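Local coordinates for protein pyridoxal kinase (Entamoeba histolytica, PDB 4S1H) that probably phosphorylates pyridoxal to pyridoxal 5'-phosphate with ATP as donor, and binds ADP and magnesium ions, at residues 146-154 against 161-169; 34-42 against 53-64. All coordinates share one frame; numbering follows the deposited sequence.

Interaction 1 (146-154 against 161-169); sequences ELSFLTGLE and AIKACHILH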
loop_
_atom_site.group_PDB
_atom_site.type_symbol
_atom_site.label_atom_id
_atom_site.label_comp_id
_atom_site.label_asym_id
_atom_site.label_seq_id
_atom_site.Cartn_x
_atom_site.Cartn_y
_atom_site.Cartn_z
ATOM N N GLU A 146 8.269 3.283 -24.593
ATOM C CA GLU A 146 6.871 3.632 -24.453
ATOM C C GLU A 146 6.516 4.786 -25.381
ATOM O O GLU A 146 5.483 4.721 -26.062
ATOM C CB GLU A 146 6.510 3.877 -22.990
ATOM C CG GLU A 146 6.584 2.577 -22.227
ATOM C CD GLU A 146 6.812 2.710 -20.752
ATOM O OE1 GLU A 146 7.266 3.792 -20.299
ATOM O OE2 GLU A 146 6.506 1.694 -20.069
ATOM N N LEU A 147 7.382 5.805 -25.447
ATOM C CA LEU A 147 7.214 6.888 -26.418
ATOM C C LEU A 147 7.120 6.368 -27.849
ATOM O O LEU A 147 6.270 6.801 -28.615
ATOM C CB LEU A 147 8.336 7.942 -26.287
ATOM C CG LEU A 147 8.245 9.190 -27.171
ATOM C CD1 LEU A 147 6.979 10.005 -26.868
ATOM C CD2 LEU A 147 9.465 10.067 -26.965
ATOM N N SER A 148 7.977 5.416 -28.208
ATOM C CA SER A 148 7.918 4.815 -29.522
ATOM C C SER A 148 6.597 4.080 -29.785
ATOM O O SER A 148 6.017 4.195 -30.872
ATOM C CB SER A 148 9.107 3.872 -29.687
ATOM O OG SER A 148 9.119 3.274 -30.954
ATOM N N PHE A 149 6.111 3.337 -28.804
ATOM C CA PHE A 149 4.819 2.644 -28.926
ATOM C C PHE A 149 3.632 3.598 -29.021
ATOM O O PHE A 149 2.657 3.272 -29.674
ATOM C CB PHE A 149 4.572 1.661 -27.757
ATOM C CG PHE A 149 5.504 0.473 -27.729
ATOM C CD1 PHE A 149 6.029 -0.066 -28.908
ATOM C CD2 PHE A 149 5.832 -0.143 -26.518
ATOM C CE1 PHE A 149 6.885 -1.158 -28.881
ATOM C CE2 PHE A 149 6.690 -1.243 -26.494
ATOM C CZ PHE A 149 7.215 -1.748 -27.675
ATOM N N LEU A 150 3.716 4.755 -28.378
ATOM C CA LEU A 150 2.629 5.714 -28.403
ATOM C C LEU A 150 2.579 6.529 -29.681
ATOM O O LEU A 150 1.556 7.162 -29.945
ATOM C CB LEU A 150 2.734 6.672 -27.214
ATOM C CG LEU A 150 2.523 6.063 -25.859
ATOM C CD1 LEU A 150 2.981 7.048 -24.781
ATOM C CD2 LEU A 150 1.055 5.673 -25.701
ATOM N N THR A 151 3.666 6.552 -30.464
ATOM C CA THR A 151 3.745 7.381 -31.671
ATOM C C THR A 151 3.969 6.602 -32.975
ATOM O O THR A 151 3.715 7.125 -34.080
ATOM C CB THR A 151 4.871 8.417 -31.555
ATOM O OG1 THR A 151 6.126 7.747 -31.382
ATOM C CG2 THR A 151 4.630 9.340 -30.419
ATOM N N GLY A 152 4.464 5.367 -32.877
ATOM C CA GLY A 152 4.866 4.608 -34.056
ATOM C C GLY A 152 6.193 5.032 -34.658
ATOM O O GLY A 152 6.511 4.651 -35.793
ATOM N N LEU A 153 6.968 5.842 -33.931
ATOM C CA LEU A 153 8.283 6.311 -34.379
ATOM C C LEU A 153 9.373 5.632 -33.550
ATOM O O LEU A 153 9.204 5.344 -32.368
ATOM C CB LEU A 153 8.380 7.826 -34.190
ATOM C CG LEU A 153 7.518 8.730 -35.075
ATOM C CD1 LEU A 153 7.955 10.180 -34.982
ATOM C CD2 LEU A 153 7.560 8.279 -36.530
ATOM N N GLU A 154 10.502 5.363 -34.193
ATOM C CA GLU A 154 11.661 4.857 -33.462
ATOM C C GLU A 154 12.126 5.964 -32.503
ATOM O O GLU A 154 12.069 7.138 -32.849
ATOM C CB GLU A 154 12.794 4.476 -34.437
ATOM C CG GLU A 154 12.541 3.255 -35.333
ATOM C CD GLU A 154 13.675 2.219 -35.321
ATOM O OE1 GLU A 154 14.014 1.673 -34.246
ATOM O OE2 GLU A 154 14.221 1.930 -36.404
ATOM N N ALA A 161 13.578 11.316 -30.064
ATOM C CA ALA A 161 12.613 11.645 -29.026
ATOM C C ALA A 161 11.947 12.982 -29.306
ATOM O O ALA A 161 10.754 13.097 -29.077
ATOM C CB ALA A 161 13.264 11.625 -27.652
ATOM N N ILE A 162 12.710 13.977 -29.762
ATOM C CA ILE A 162 12.102 15.302 -30.003
ATOM C C ILE A 162 11.008 15.188 -31.101
ATOM O O ILE A 162 9.932 15.736 -30.969
ATOM C CB ILE A 162 13.181 16.354 -30.334
ATOM C CG1 ILE A 162 13.982 16.728 -29.073
ATOM C CG2 ILE A 162 12.554 17.576 -30.980
ATOM C CD1 ILE A 162 15.298 17.434 -29.379
ATOM N N LYS A 163 11.306 14.462 -32.183
ATOM C CA LYS A 163 10.325 14.246 -33.251
ATOM C C LYS A 163 9.064 13.514 -32.764
ATOM O O LYS A 163 7.944 13.869 -33.143
ATOM C CB LYS A 163 10.956 13.470 -34.411
ATOM C CG LYS A 163 12.105 14.143 -35.105
ATOM C CD LYS A 163 12.608 13.237 -36.238
ATOM C CE LYS A 163 13.841 13.725 -36.973
ATOM N NZ LYS A 163 14.241 12.729 -38.014
ATOM N N ALA A 164 9.241 12.512 -31.899
ATOM C CA ALA A 164 8.113 11.762 -31.396
ATOM C C ALA A 164 7.302 12.642 -30.429
ATOM O O ALA A 164 6.064 12.588 -30.426
ATOM C CB ALA A 164 8.583 10.477 -30.723
ATOM N N CYS A 165 7.984 13.456 -29.619
ATOM C CA CYS A 165 7.264 14.357 -28.682
ATOM C C CYS A 165 6.397 15.334 -29.464
ATOM O O CYS A 165 5.290 15.654 -29.046
ATOM C CB CYS A 165 8.225 15.141 -27.791
ATOM S SG CYS A 165 8.942 14.143 -26.462
ATOM N N HIS A 166 6.904 15.819 -30.587
ATOM C CA HIS A 166 6.104 16.717 -31.419
ATOM C C HIS A 166 4.706 16.145 -31.706
ATOM O O HIS A 166 3.677 16.839 -31.538
ATOM C CB HIS A 166 6.859 17.032 -32.697
ATOM C CG HIS A 166 6.087 17.881 -33.657
ATOM N ND1 HIS A 166 5.892 19.231 -33.443
ATOM C CD2 HIS A 166 5.378 17.560 -34.764
ATOM C CE1 HIS A 166 5.155 19.725 -34.424
ATOM N NE2 HIS A 166 4.830 18.734 -35.239
ATOM N N ILE A 167 4.672 14.871 -32.095
ATOM C CA ILE A 167 3.441 14.222 -32.512
ATOM C C ILE A 167 2.430 14.310 -31.353
ATOM O O ILE A 167 1.263 14.669 -31.535
ATOM C CB ILE A 167 3.673 12.729 -32.857
ATOM C CG1 ILE A 167 4.578 12.561 -34.105
ATOM C CG2 ILE A 167 2.362 11.994 -33.044
ATOM C CD1 ILE A 167 4.009 13.092 -35.400
ATOM N N LEU A 168 2.920 14.059 -30.155
ATOM C CA LEU A 168 2.041 14.075 -28.983
ATOM C C LEU A 168 1.651 15.473 -28.538
ATOM O O LEU A 168 0.509 15.681 -28.121
ATOM C CB LEU A 168 2.686 13.304 -27.837
ATOM C CG LEU A 168 2.951 11.845 -28.154
ATOM C CD1 LEU A 168 3.442 11.190 -26.860
ATOM C CD2 LEU A 168 1.752 11.085 -28.714
ATOM N N HIS A 169 2.586 16.409 -28.573
ATOM C CA HIS A 169 2.272 17.812 -28.327
ATOM C C HIS A 169 1.218 18.353 -29.308
ATOM O O HIS A 169 0.353 19.111 -28.906
ATOM C CB HIS A 169 3.485 18.707 -28.417
ATOM C CG HIS A 169 4.513 18.493 -27.350
ATOM N ND1 HIS A 169 4.208 18.391 -26.014
ATOM C CD2 HIS A 169 5.866 18.430 -27.434
ATOM C CE1 HIS A 169 5.326 18.243 -25.322
ATOM N NE2 HIS A 169 6.347 18.285 -26.167
#
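L147 is a knob of helix 144-151 that sits in a hole of helix 158-170 formed by A161, A164, C165 and L168. The short helical segments cross at 48°. CB of L147 points at the partner helix, and CG lies anti to the backbone N (chi1 -176°), which carries both methyls into the hole. CG comes first, 3.8 Å from CB of A164. There the chain forks. CD1 meets CD1 of L168 at 3.7 Å, the two leucines running past each other in opposite directions. CD2 takes the other side of the hole. It lies 3.9 Å from O of A161, and the sulfur SG of C165 is 4.1 Å from the same methyl.

One turn on, T151 crosses L168 at about a right angle. Its methyl CG2 lies 3.6 Å from O of A164 and 3.8 Å from CG of L168. The hydroxyl stays with its own helix. OG1 of T151 donates to O of L147 at 2.9 Å and accepts from N of L153, which makes an ST turn. Chi1 of 60° sets OG1 between the backbone N and carbonyl carbon, where it can serve both.

G152, with positive phi, is the first residue to depart from helical backbone angles. L153 then turns back to the partner helix, with CD1 against CA of A164 and next to I167. No hydrogen bond links the two segments. The contact is mostly apolar, with OG1 of T151 also resting against CB of A164.

Beyond the two segments, L147 and L168 also touch strand 175-183, and L150 packs on helix 124-133. The arrangement is a single knob-into-hole contact between consecutive helices of a ribokinase-like fold, with the side chain of L147 about 10 Å from the bound ADP.

Interaction 2 (34-42 against 53-64); sequences IFVLTTHLA and SGVLLNDFISIM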
loop_
_atom_site.group_PDB
_atom_site.type_symbol
_atom_site.label_atom_id
_atom_site.label_comp_id
_atom_site.label_asym_id
_atom_site.label_seq_id
_atom_site.Cartn_x
_atom_site.Cartn_y
_atom_site.Cartn_z
ATOM N N ILE A 34 -5.887 7.949 -2.468
ATOM C CA ILE A 34 -6.675 6.784 -2.775
ATOM C C ILE A 34 -5.857 5.919 -3.736
ATOM O O ILE A 34 -5.389 6.412 -4.764
ATOM C CB ILE A 34 -8.008 7.180 -3.444
ATOM C CG1 ILE A 34 -8.823 8.135 -2.562
ATOM C CG2 ILE A 34 -8.799 5.937 -3.815
ATOM C CD1 ILE A 34 -10.001 8.768 -3.294
ATOM N N PHE A 35 -5.721 4.635 -3.416
ATOM C CA PHE A 35 -4.963 3.685 -4.228
ATOM C C PHE A 35 -5.887 2.599 -4.774
ATOM O O PHE A 35 -6.199 1.604 -4.076
ATOM C CB PHE A 35 -3.798 3.070 -3.453
ATOM C CG PHE A 35 -2.844 4.072 -2.883
ATOM C CD1 PHE A 35 -3.062 4.650 -1.623
ATOM C CD2 PHE A 35 -1.718 4.471 -3.607
ATOM C CE1 PHE A 35 -2.166 5.584 -1.104
ATOM C CE2 PHE A 35 -0.821 5.377 -3.053
ATOM C CZ PHE A 35 -1.060 5.963 -1.835
ATOM N N VAL A 36 -6.397 2.806 -5.973
ATOM C CA VAL A 36 -7.228 1.847 -6.636
ATOM C C VAL A 36 -6.314 0.902 -7.410
ATOM O O VAL A 36 -5.498 1.313 -8.214
ATOM C CB VAL A 36 -8.266 2.495 -7.569
ATOM C CG1 VAL A 36 -9.067 1.423 -8.288
ATOM C CG2 VAL A 36 -9.162 3.430 -6.779
ATOM N N LEU A 37 -6.435 -0.375 -7.176
ATOM C CA LEU A 37 -5.565 -1.389 -7.810
ATOM C C LEU A 37 -6.096 -1.885 -9.155
ATOM O O LEU A 37 -7.290 -2.028 -9.374
ATOM C CB LEU A 37 -5.372 -2.587 -6.862
ATOM C CG LEU A 37 -5.040 -2.212 -5.409
ATOM C CD1 LEU A 37 -4.806 -3.507 -4.632
ATOM C CD2 LEU A 37 -3.876 -1.241 -5.277
ATOM N N THR A 38 -5.186 -2.135 -10.088
ATOM C CA THR A 38 -5.555 -2.739 -11.365
ATOM C C THR A 38 -5.127 -4.220 -11.483
ATOM O O THR A 38 -5.513 -4.900 -12.445
ATOM C CB THR A 38 -4.909 -2.016 -12.559
ATOM O OG1 THR A 38 -3.493 -2.092 -12.428
ATOM C CG2 THR A 38 -5.308 -0.567 -12.583
ATOM N N THR A 39 -4.315 -4.682 -10.524
ATOM C CA THR A 39 -3.911 -6.095 -10.377
ATOM C C THR A 39 -3.789 -6.439 -8.907
ATOM O O THR A 39 -3.654 -5.548 -8.075
ATOM C CB THR A 39 -2.541 -6.409 -11.002
ATOM O OG1 THR A 39 -1.474 -5.809 -10.249
ATOM C CG2 THR A 39 -2.460 -5.895 -12.448
ATOM N N HIS A 40 -3.812 -7.732 -8.620
ATOM C CA HIS A 40 -3.409 -8.269 -7.316
ATOM C C HIS A 40 -2.505 -9.472 -7.581
ATOM O O HIS A 40 -2.976 -10.608 -7.670
ATOM C CB HIS A 40 -4.654 -8.626 -6.491
ATOM C CG HIS A 40 -4.358 -9.200 -5.133
ATOM N ND1 HIS A 40 -5.212 -10.082 -4.507
ATOM C CD2 HIS A 40 -3.318 -9.032 -4.281
ATOM C CE1 HIS A 40 -4.722 -10.433 -3.336
ATOM N NE2 HIS A 40 -3.582 -9.812 -3.165
ATOM N N LEU A 41 -1.199 -9.210 -7.714
ATOM C CA LEU A 41 -0.222 -10.244 -8.016
ATOM C C LEU A 41 0.668 -10.519 -6.819
ATOM O O LEU A 41 0.886 -9.649 -5.992
ATOM C CB LEU A 41 0.690 -9.802 -9.156
ATOM C CG LEU A 41 -0.057 -9.285 -10.389
ATOM C CD1 LEU A 41 0.939 -8.794 -11.420
ATOM C CD2 LEU A 41 -0.930 -10.376 -10.974
ATOM N N ALA A 42 1.207 -11.716 -6.751
ATOM C CA ALA A 42 2.128 -12.083 -5.677
ATOM C C ALA A 42 3.402 -11.275 -5.716
ATOM O O ALA A 42 3.930 -10.869 -4.704
ATOM C CB ALA A 42 2.483 -13.549 -5.778
ATOM N N SER A 53 -4.237 -12.251 -10.273
ATOM C CA SER A 53 -5.056 -11.844 -11.435
ATOM C C SER A 53 -5.146 -10.334 -11.582
ATOM O O SER A 53 -4.989 -9.576 -10.618
ATOM C CB SER A 53 -6.501 -12.366 -11.329
ATOM O OG SER A 53 -6.606 -13.754 -11.614
ATOM N N GLY A 54 -5.453 -9.912 -12.807
ATOM C CA GLY A 54 -5.858 -8.550 -13.102
ATOM C C GLY A 54 -7.199 -8.283 -12.448
ATOM O O GLY A 54 -8.028 -9.195 -12.327
ATOM N N VAL A 55 -7.413 -7.033 -12.059
ATOM C CA VAL A 55 -8.701 -6.594 -11.567
ATOM C C VAL A 55 -9.757 -6.598 -12.684
ATOM O O VAL A 55 -9.475 -6.186 -13.820
ATOM C CB VAL A 55 -8.569 -5.244 -10.839
ATOM C CG1 VAL A 55 -9.927 -4.611 -10.543
ATOM C CG2 VAL A 55 -7.763 -5.443 -9.541
ATOM N N LEU A 56 -10.942 -7.117 -12.377
ATOM C CA LEU A 56 -12.017 -7.221 -13.370
ATOM C C LEU A 56 -12.769 -5.900 -13.472
ATOM O O LEU A 56 -12.937 -5.170 -12.471
ATOM C CB LEU A 56 -13.003 -8.326 -12.987
ATOM C CG LEU A 56 -12.475 -9.749 -12.893
ATOM C CD1 LEU A 56 -13.572 -10.640 -12.335
ATOM C CD2 LEU A 56 -12.001 -10.221 -14.259
ATOM N N LEU A 57 -13.199 -5.575 -14.694
ATOM C CA LEU A 57 -13.912 -4.334 -14.943
ATOM C C LEU A 57 -15.067 -4.087 -13.960
ATOM O O LEU A 57 -15.226 -2.970 -13.456
ATOM C CB LEU A 57 -14.475 -4.337 -16.351
ATOM C CG LEU A 57 -15.232 -3.094 -16.819
ATOM C CD1 LEU A 57 -14.386 -1.835 -16.670
ATOM C CD2 LEU A 57 -15.684 -3.309 -18.257
ATOM N N ASN A 58 -15.891 -5.103 -13.708
ATOM C CA ASN A 58 -17.063 -4.871 -12.846
ATOM C C ASN A 58 -16.665 -4.453 -11.429
ATOM O O ASN A 58 -17.307 -3.590 -10.806
ATOM C CB ASN A 58 -18.006 -6.074 -12.849
ATOM C CG ASN A 58 -17.464 -7.258 -12.073
ATOM O OD1 ASN A 58 -16.457 -7.858 -12.455
ATOM N ND2 ASN A 58 -18.129 -7.598 -10.966
ATOM N N ASP A 59 -15.580 -5.043 -10.925
ATOM C CA ASP A 59 -15.051 -4.684 -9.620
ATOM C C ASP A 59 -14.459 -3.271 -9.622
ATOM O O ASP A 59 -14.657 -2.508 -8.689
ATOM C CB ASP A 59 -14.014 -5.722 -9.136
ATOM C CG ASP A 59 -14.657 -7.073 -8.812
ATOM O OD1 ASP A 59 -15.785 -7.095 -8.277
ATOM O OD2 ASP A 59 -14.055 -8.123 -9.136
ATOM N N PHE A 60 -13.743 -2.914 -10.681
ATOM C CA PHE A 60 -13.213 -1.579 -10.808
ATOM C C PHE A 60 -14.344 -0.520 -10.801
ATOM O O PHE A 60 -14.259 0.496 -10.107
ATOM C CB PHE A 60 -12.364 -1.539 -12.095
ATOM C CG PHE A 60 -11.684 -0.234 -12.360
ATOM C CD1 PHE A 60 -10.524 0.124 -11.684
ATOM C CD2 PHE A 60 -12.210 0.655 -13.263
ATOM C CE1 PHE A 60 -9.884 1.342 -11.939
ATOM C CE2 PHE A 60 -11.567 1.869 -13.552
ATOM C CZ PHE A 60 -10.413 2.214 -12.884
ATOM N N ILE A 61 -15.390 -0.756 -11.590
ATOM C CA ILE A 61 -16.560 0.123 -11.601
ATOM C C ILE A 61 -17.225 0.216 -10.233
ATOM O O ILE A 61 -17.558 1.303 -9.750
ATOM C CB ILE A 61 -17.566 -0.317 -12.701
ATOM C CG1 ILE A 61 -16.951 -0.074 -14.081
ATOM C CG2 ILE A 61 -18.878 0.412 -12.577
ATOM C CD1 ILE A 61 -17.741 -0.690 -15.212
ATOM N N SER A 62 -17.386 -0.924 -9.579
ATOM C CA SER A 62 -17.981 -0.960 -8.254
ATOM C C SER A 62 -17.195 -0.100 -7.270
ATOM O O SER A 62 -17.768 0.674 -6.482
ATOM C CB SER A 62 -17.991 -2.394 -7.743
ATOM O OG SER A 62 -18.616 -2.467 -6.500
ATOM N N ILE A 63 -15.883 -0.258 -7.291
ATOM C CA ILE A 63 -14.990 0.587 -6.481
ATOM C C ILE A 63 -15.118 2.085 -6.804
ATOM O O ILE A 63 -15.309 2.897 -5.893
ATOM C CB ILE A 63 -13.527 0.144 -6.633
ATOM C CG1 ILE A 63 -13.347 -1.200 -5.925
ATOM C CG2 ILE A 63 -12.548 1.193 -6.106
ATOM C CD1 ILE A 63 -12.124 -1.963 -6.361
ATOM N N MET A 64 -15.068 2.446 -8.083
ATOM C CA MET A 64 -15.111 3.865 -8.426
ATOM C C MET A 64 -16.467 4.489 -8.065
ATOM O O MET A 64 -16.531 5.605 -7.526
ATOM C CB MET A 64 -14.766 4.082 -9.896
ATOM C CG MET A 64 -13.352 3.651 -10.251
ATOM S SD MET A 64 -12.056 4.558 -9.400
ATOM C CE MET A 64 -12.170 6.147 -10.207
HETATM O O HOH W 1 -5.281 -11.971 -7.576
#
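T39 and G54 face each other as a non-hydrogen-bonded antiparallel pair in a beta hairpin made by strands 33-41 and 52-54. The chain then turns into helix 57-69, which packs back against strand 33-41.

Backbone hydrogen bonds tie the hairpin. N of H40 donates to O of S53 at 3.0 Å, almost straight at N-H (172°). N of V55 donates to O of T38 at 2.9 Å, from above the carbonyl plane (54° out of it). A direct bond from S53 N to H40 O is weak. A water supplements it: it donates to O of H40 at 2.7 Å and accepts from N of S53 at 2.9 Å.

Apolar contacts centre on V36. CG1 lies anti to the backbone N (chi1 177°) and turns to F60. It is 3.7 Å from CE1 of that residue, approaching the ring obliquely. CG2, beside the backbone N, turns to M64, whose chain is bent at chi2 and chi3, and lies 4.1 Å from its SD. CG2 of I63 touches both methyls of V36. CG of M64 lies over one face of the F60 ring, offset toward the rim.

Polar side chains look elsewhere. OG1 of T39 bonds N of Y11, close to S10 of the pyridoxal phosphate site. OG of S53 bonds D59 of the second subunit, so the hairpin also takes part in the dimer interface.

V55 lies against the strand backbone: its CG2 is 3.5 Å from O of L37, a buried carbonyl oxygen without a hydrogen-bond partner in the model.

Interaction 2 closes before interaction 1 opens along the chain. Their centres are 29 Å apart and their nearest atoms about 13 Å, so they do not touch. Interaction 2 sits at one edge of the mixed sheet, where strand 52-54 is outermost. Interaction 1 follows strand 139-140, the other outermost strand, along the chain, and its side chains touch strands 175-183 and 186-193 of the antiparallel sheet. The two therefore belong to different, well separated parts of the fold. Residues 34-42 run beside the pyridoxal phosphate site and the partner subunit, whereas helix 144-151 lies near the nucleotide and a magnesium ion, with helix 158-170 packed against it.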